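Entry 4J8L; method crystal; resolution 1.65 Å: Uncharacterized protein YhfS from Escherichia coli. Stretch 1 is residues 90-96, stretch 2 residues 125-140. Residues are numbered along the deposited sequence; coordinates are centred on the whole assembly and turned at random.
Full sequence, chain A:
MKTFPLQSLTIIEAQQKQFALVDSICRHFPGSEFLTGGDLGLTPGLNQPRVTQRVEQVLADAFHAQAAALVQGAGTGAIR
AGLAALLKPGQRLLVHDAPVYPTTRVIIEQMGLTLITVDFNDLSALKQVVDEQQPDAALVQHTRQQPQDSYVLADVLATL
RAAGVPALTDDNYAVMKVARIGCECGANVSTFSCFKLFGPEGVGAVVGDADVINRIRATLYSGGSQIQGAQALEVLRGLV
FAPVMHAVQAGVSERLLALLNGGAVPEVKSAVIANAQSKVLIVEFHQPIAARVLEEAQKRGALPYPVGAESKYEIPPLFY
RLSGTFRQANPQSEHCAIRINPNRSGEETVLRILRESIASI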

ATOM      1  N   GLY A  90      13.594   9.486  20.317  1.00 29.42           N
ATOM      2  CA  GLY A  90      14.420  10.677  20.349  1.00 29.47           C
ATOM      3  C   GLY A  90      15.491  10.693  19.278  1.00 30.73           C
ATOM      4  O   GLY A  90      16.259  11.644  19.178  1.00 31.25           O
ATOM      5  N   GLN A  91      15.548   9.640  18.470  1.00 29.31           N
ATOM      6  CA  GLN A  91      16.534   9.589  17.397  1.00 29.60           C
ATOM      7  C   GLN A  91      16.030  10.274  16.133  1.00 25.44           C
ATOM      8  O   GLN A  91      14.921  10.801  16.105  1.00 29.68           O
ATOM      9  N   ARG A  92      16.858  10.276  15.095  1.00 29.77           N
ATOM     10  CA  ARG A  92      16.591  11.100  13.921  1.00 28.49           C
ATOM     11  C   ARG A  92      16.159  10.270  12.723  1.00 26.93           C
ATOM     12  O   ARG A  92      16.871   9.365  12.284  1.00 27.62           O
ATOM     13  N   LEU A  93      14.976  10.588  12.208  1.00 22.49           N
ATOM     14  CA  LEU A  93      14.395   9.856  11.086  1.00 21.31           C
ATOM     15  C   LEU A  93      14.330  10.737   9.849  1.00 27.91           C
ATOM     16  O   LEU A  93      13.785  11.840   9.887  1.00 26.18           O
ATOM     17  N   LEU A  94      14.895  10.254   8.750  1.00 24.92           N
ATOM     18  CA  LEU A  94      14.814  10.979   7.490  1.00 26.71           C
ATOM     19  C   LEU A  94      13.495  10.669   6.768  1.00 26.71           C
ATOM     20  O   LEU A  94      13.115   9.504   6.614  1.00 24.36           O
ATOM     21  N   VAL A  95      12.802  11.719   6.339  1.00 21.82           N
ATOM     22  CA  VAL A  95      11.592  11.575   5.540  1.00 22.05           C
ATOM     23  C   VAL A  95      11.605  12.516   4.336  1.00 22.00           C
ATOM     24  O   VAL A  95      12.351  13.505   4.295  1.00 24.37           O
ATOM     25  N   HIS A  96      10.765  12.190   3.359  1.00 23.76           N
ATOM     26  CA  HIS A  96      10.617  12.980   2.144  1.00 21.35           C
ATOM     27  C   HIS A  96       9.908  14.307   2.434  1.00 23.86           C
ATOM     28  O   HIS A  96       9.125  14.404   3.381  1.00 23.62           O
ATOM     29  N   ALA A 125      20.514  16.213  -3.436  1.00 40.24           N
ATOM     30  CA  ALA A 125      20.160  16.808  -2.153  1.00 39.66           C
ATOM     31  C   ALA A 125      19.990  15.721  -1.093  1.00 35.47           C
ATOM     32  O   ALA A 125      20.443  15.876   0.044  1.00 36.36           O
ATOM     33  N   LEU A 126      19.341  14.623  -1.475  1.00 32.94           N
ATOM     34  CA  LEU A 126      19.179  13.478  -0.584  1.00 30.90           C
ATOM     35  C   LEU A 126      20.535  13.040  -0.037  1.00 34.53           C
ATOM     36  O   LEU A 126      20.711  12.893   1.173  1.00 33.79           O
ATOM     37  N   LYS A 127      21.493  12.853  -0.938  1.00 40.44           N
ATOM     38  CA  LYS A 127      22.824  12.401  -0.555  1.00 38.93           C
ATOM     39  C   LYS A 127      23.541  13.411   0.341  1.00 38.51           C
ATOM     40  O   LYS A 127      24.198  13.032   1.312  1.00 40.42           O
ATOM     41  N   GLN A 128      23.410  14.696   0.023  1.00 36.25           N
ATOM     42  CA  GLN A 128      24.056  15.734   0.822  1.00 40.84           C
ATOM     43  C   GLN A 128      23.467  15.800   2.226  1.00 40.59           C
ATOM     44  O   GLN A 128      24.201  15.861   3.208  1.00 40.33           O
ATOM     45  N   VAL A 129      22.141  15.771   2.316  1.00 38.00           N
ATOM     46  CA  VAL A 129      21.473  15.866   3.610  1.00 36.88           C
ATOM     47  C   VAL A 129      21.815  14.671   4.493  1.00 35.63           C
ATOM     48  O   VAL A 129      22.053  14.816   5.692  1.00 38.14           O
ATOM     49  N   VAL A 130      21.857  13.491   3.891  1.00 36.80           N
ATOM     50  CA  VAL A 130      22.178  12.285   4.637  1.00 38.94           C
ATOM     51  C   VAL A 130      23.602  12.363   5.203  1.00 43.58           C
ATOM     52  O   VAL A 130      23.836  12.042   6.369  1.00 46.15           O
ATOM     53  N   ASP A 131      24.543  12.824   4.387  1.00 42.62           N
ATOM     54  CA  ASP A 131      25.927  12.957   4.838  1.00 44.39           C
ATOM     55  C   ASP A 131      26.074  14.014   5.934  1.00 45.44           C
ATOM     56  O   ASP A 131      26.811  13.816   6.897  1.00 45.20           O
ATOM     57  N   GLU A 132      25.354  15.125   5.793  1.00 46.31           N
ATOM     58  CA  GLU A 132      25.455  16.236   6.738  1.00 47.98           C
ATOM     59  C   GLU A 132      24.700  16.007   8.049  1.00 47.66           C
ATOM     60  O   GLU A 132      25.230  16.280   9.130  1.00 48.26           O
ATOM     61  N   GLN A 133      23.466  15.518   7.948  1.00 40.11           N
ATOM     62  CA  GLN A 133      22.571  15.417   9.103  1.00 41.76           C
ATOM     63  C   GLN A 133      22.618  14.057   9.809  1.00 38.92           C
ATOM     64  O   GLN A 133      22.112  13.918  10.924  1.00 40.33           O
ATOM     65  N   GLN A 134      23.209  13.066   9.148  1.00 35.59           N
ATOM     66  CA  GLN A 134      23.400  11.730   9.722  1.00 38.17           C
ATOM     67  C   GLN A 134      22.152  11.117  10.368  1.00 33.70           C
ATOM     68  O   GLN A 134      22.150  10.839  11.568  1.00 35.35           O
ATOM     69  N   PRO A 135      21.091  10.895   9.579  1.00 31.38           N
ATOM     70  CA  PRO A 135      19.893  10.314  10.192  1.00 28.38           C
ATOM     71  C   PRO A 135      20.171   8.899  10.685  1.00 31.25           C
ATOM     72  O   PRO A 135      21.036   8.219  10.133  1.00 32.10           O
ATOM     73  N   ASP A 136      19.465   8.472  11.724  1.00 29.53           N
ATOM     74  CA  ASP A 136      19.636   7.122  12.252  1.00 27.80           C
ATOM     75  C   ASP A 136      18.891   6.070  11.429  1.00 25.92           C
ATOM     76  O   ASP A 136      19.269   4.892  11.418  1.00 26.27           O
ATOM     77  N   ALA A 137      17.831   6.498  10.747  1.00 25.83           N
ATOM     78  CA  ALA A 137      17.094   5.636   9.839  1.00 22.45           C
ATOM     79  C   ALA A 137      16.318   6.505   8.853  1.00 22.92           C
ATOM     80  O   ALA A 137      16.255   7.733   9.008  1.00 22.14           O
ATOM     81  N   ALA A 138      15.739   5.867   7.840  1.00 20.27           N
ATOM     82  CA  ALA A 138      14.922   6.567   6.855  1.00 20.10           C
ATOM     83  C   ALA A 138      13.622   5.817   6.604  1.00 23.02           C
ATOM     84  O   ALA A 138      13.588   4.591   6.639  1.00 20.99           O
ATOM     85  N   LEU A 139      12.555   6.564   6.352  1.00 19.08           N
ATOM     86  CA  LEU A 139      11.292   5.977   5.935  1.00 18.62           C
ATOM     87  C   LEU A 139      10.995   6.458   4.528  1.00 18.76           C
ATOM     88  O   LEU A 139      11.077   7.650   4.236  1.00 19.74           O
ATOM     89  N   VAL A 140      10.648   5.527   3.647  1.00 19.92           N
ATOM     90  CA  VAL A 140      10.334   5.896   2.273  1.00 18.96           C
ATOM     91  C   VAL A 140       8.954   5.371   1.919  1.00 20.26           C
ATOM     92  O   VAL A 140       8.685   4.178   2.064  1.00 19.00           O
TER

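Residues 92-96 and 137-140 run side by side as parallel strands, and the preceding helix, 125-133, lies antiparallel to the first strand across one face of the sheet. Main-chain hydrogen bonds set the register: Leu94 N donates to Ala137 O (2.9 Å), and Leu139 N donates to Leu94 O (3.0 Å). Leu94 and Ala138 consequently form a bridge with their side chains on the helix-facing side, whereas Leu93 and Ala137 project from the other face.

Apolar packing centres on Leu94, which has the largest area covered by the opposing stretch. Its t,p rotamer carries the two methyls to the helix, where CD2 meets Leu126 CD1 at 3.6 Å and Val130 CG2 at 3.8 Å, while CD1 lies 4.1 Å from Val129 CG1. All three helical partners adopt chi1 t. Nearer the backbone, Leu94 CB contacts Pro135 CB (3.8 Å) and Ala138 CB (4.0 Å), so the small alanine lies beside the base of the leucine. On the other face, Leu93, also t,p, brings CD1 to 4.2 Å from both Ala137 CB and Leu139 CB.

Polar contacts gather at the start of the first strand. Asp136, chi1 m, points toward that strand and accepts a hydrogen bond from Arg92 N through OD2 (3.0 Å); in return, Asp136 N donates to Arg92 O (2.8 Å), closing a reciprocal pair. The Arg92 side chain begins sideways with chi1 m and chi2 t, but its guanidinium reaches the helix C-terminus, where NH2 donates to Gln133 O (3.2 Å) and NE adds a weak bond to Gln133 O (3.3 Å). The acceptor lies near the guanidinium plane, at its edge, as suits N-H donation.

Beyond the last direct strand pairing, one water bridges the backbones, accepting from His96 N (2.9 Å) and donating to Leu139 O (2.7 Å).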

ATOM      1  CB  GLN A  91      16.985   8.153  17.125  1.00 28.01           C
ATOM      2  CG  GLN A  91      17.902   7.622  18.211  1.00 30.09           C
ATOM      3  CD  GLN A  91      18.635   6.370  17.792  1.00 31.21           C
ATOM      4  OE1 GLN A  91      18.046   5.453  17.220  1.00 31.63           O
ATOM      5  NE2 GLN A  91      19.929   6.327  18.069  1.00 37.11           N
ATOM      6  CB  ARG A  92      17.824  11.947  13.587  1.00 31.94           C
ATOM      7  CG  ARG A  92      18.260  12.837  14.741  1.00 36.08           C
ATOM      8  CD  ARG A  92      19.755  13.135  14.707  1.00 42.40           C
ATOM      9  NE  ARG A  92      20.131  13.985  13.582  1.00 45.53           N
ATOM     10  CZ  ARG A  92      19.885  15.291  13.521  1.00 55.48           C
ATOM     11  NH1 ARG A  92      19.250  15.898  14.516  1.00 58.93           N
ATOM     12  NH2 ARG A  92      20.266  15.993  12.461  1.00 55.57           N
ATOM     13  CB  LEU A  93      12.986   9.363  11.441  1.00 20.06           C
ATOM     14  CG  LEU A  93      12.230   8.664  10.308  1.00 22.77           C
ATOM     15  CD1 LEU A  93      12.837   7.284  10.015  1.00 22.12           C
ATOM     16  CD2 LEU A  93      10.738   8.551  10.621  1.00 20.40           C
ATOM     17  CB  LEU A  94      15.995  10.624   6.591  1.00 25.64           C
ATOM     18  CG  LEU A  94      16.024  11.346   5.243  1.00 27.41           C
ATOM     19  CD1 LEU A  94      16.632  12.734   5.391  1.00 31.58           C
ATOM     20  CD2 LEU A  94      16.780  10.540   4.202  1.00 29.37           C
ATOM     21  CB  VAL A  95      10.296  11.837   6.363  1.00 24.19           C
ATOM     22  CG1 VAL A  95      10.135  10.806   7.467  1.00 25.06           C
ATOM     23  CG2 VAL A  95      10.312  13.240   6.939  1.00 25.70           C
ATOM     24  CB  HIS A  96       9.830  12.148   1.127  1.00 22.35           C
ATOM     25  CG  HIS A  96       9.483  12.869  -0.140  1.00 22.18           C
ATOM     26  ND1 HIS A  96      10.378  13.661  -0.826  1.00 24.47           N
ATOM     27  CD2 HIS A  96       8.336  12.887  -0.862  1.00 23.09           C
ATOM     28  CE1 HIS A  96       9.795  14.146  -1.909  1.00 28.01           C
ATOM     29  NE2 HIS A  96       8.555  13.691  -1.953  1.00 24.51           N
ATOM     30  CB  ALA A 125      18.893  17.640  -2.279  1.00 40.01           C
ATOM     31  CB  LEU A 126      18.514  12.312  -1.316  1.00 29.83           C
ATOM     32  CG  LEU A 126      18.448  10.979  -0.572  1.00 33.99           C
ATOM     33  CD1 LEU A 126      17.663  11.128   0.719  1.00 37.77           C
ATOM     34  CD2 LEU A 126      17.824   9.893  -1.453  1.00 35.07           C
ATOM     35  CB  LYS A 127      23.659  12.069  -1.796  1.00 39.75           C
ATOM     36  CG  LYS A 127      25.109  11.726  -1.501  1.00 48.89           C
ATOM     37  CD  LYS A 127      25.842  11.250  -2.746  1.00 51.72           C
ATOM     38  CE  LYS A 127      27.344  11.496  -2.623  1.00 54.92           C
ATOM     39  NZ  LYS A 127      27.905  10.969  -1.344  1.00 52.35           N
ATOM     40  CB  GLN A 128      23.954  17.103   0.148  1.00 40.44           C
ATOM     41  CG  GLN A 128      24.551  18.232   0.988  1.00 50.09           C
ATOM     42  CD  GLN A 128      24.595  19.553   0.251  1.00 64.20           C
ATOM     43  OE1 GLN A 128      24.631  19.589  -0.979  1.00 70.75           O
ATOM     44  NE2 GLN A 128      24.592  20.652   1.001  1.00 67.23           N
ATOM     45  CB  VAL A 129      19.945  16.008   3.445  1.00 38.23           C
ATOM     46  CG1 VAL A 129      19.237  15.832   4.781  1.00 37.77           C
ATOM     47  CG2 VAL A 129      19.617  17.363   2.839  1.00 41.10           C
ATOM     48  CB  VAL A 130      21.981  11.023   3.774  1.00 36.90           C
ATOM     49  CG1 VAL A 130      22.611   9.832   4.438  1.00 43.67           C
ATOM     50  CG2 VAL A 130      20.494  10.775   3.532  1.00 31.07           C
ATOM     51  CB  ASP A 131      26.858  13.255   3.659  1.00 48.11           C
ATOM     52  CG  ASP A 131      26.890  12.126   2.642  1.00 49.52           C
ATOM     53  OD1 ASP A 131      26.452  11.004   2.982  1.00 52.16           O
ATOM     54  OD2 ASP A 131      27.353  12.356   1.504  1.00 50.24           O
ATOM     55  CB  GLU A 132      24.957  17.531   6.095  1.00 52.02           C
ATOM     56  CG  GLU A 132      25.809  18.036   4.946  1.00 58.10           C
ATOM     57  CD  GLU A 132      25.413  19.433   4.506  1.00 64.28           C
ATOM     58  OE1 GLU A 132      24.591  20.067   5.202  1.00 61.66           O
ATOM     59  OE2 GLU A 132      25.928  19.899   3.468  1.00 71.67           O
ATOM     60  CB  GLN A 133      21.132  15.728   8.683  1.00 45.04           C
ATOM     61  CG  GLN A 133      20.963  17.074   7.998  1.00 47.85           C
ATOM     62  CD  GLN A 133      21.139  18.230   8.953  1.00 55.22           C
ATOM     63  OE1 GLN A 133      20.575  18.236  10.046  1.00 59.33           O
ATOM     64  NE2 GLN A 133      21.930  19.218   8.547  1.00 58.27           N
ATOM     65  CB  GLN A 134      24.541  11.757  10.744  1.00 44.96           C
ATOM     66  CG  GLN A 134      25.898  12.096  10.149  1.00 54.01           C
ATOM     67  CD  GLN A 134      26.442  10.983   9.276  1.00 61.59           C
ATOM     68  OE1 GLN A 134      26.731   9.887   9.757  1.00 65.36           O
ATOM     69  NE2 GLN A 134      26.579  11.256   7.984  1.00 65.67           N
ATOM     70  CB  PRO A 135      18.886  10.294   9.037  1.00 29.49           C
ATOM     71  CG  PRO A 135      19.728  10.253   7.804  1.00 30.42           C
ATOM     72  CD  PRO A 135      20.956  11.050   8.120  1.00 33.41           C
ATOM     73  CB  ASP A 136      19.209   7.068  13.715  1.00 31.67           C
ATOM     74  CG  ASP A 136      20.052   7.973  14.594  1.00 32.79           C
ATOM     75  OD1 ASP A 136      21.244   7.650  14.818  1.00 28.23           O
ATOM     76  OD2 ASP A 136      19.527   9.011  15.053  1.00 30.34           O
ATOM     77  CB  ALA A 137      16.142   4.720  10.614  1.00 24.48           C
ATOM     78  CB  ALA A 138      15.685   6.741   5.544  1.00 21.78           C
ATOM     79  CB  LEU A 139      10.160   6.379   6.887  1.00 19.71           C
ATOM     80  CG  LEU A 139       8.775   5.794   6.561  1.00 23.73           C
ATOM     81  CD1 LEU A 139       8.045   5.353   7.824  1.00 21.34           C
ATOM     82  CD2 LEU A 139       7.933   6.807   5.800  1.00 27.68           C
ATOM     83  CB  VAL A 140      11.370   5.329   1.274  1.00 22.10           C
ATOM     84  CG1 VAL A 140      11.120   5.892  -0.121  1.00 23.12           C
ATOM     85  CG2 VAL A 140      12.802   5.630   1.735  1.00 22.64           C
TER
HETATM   86  O   HOH W   1       9.348   9.612   3.532  1.00 19.33           O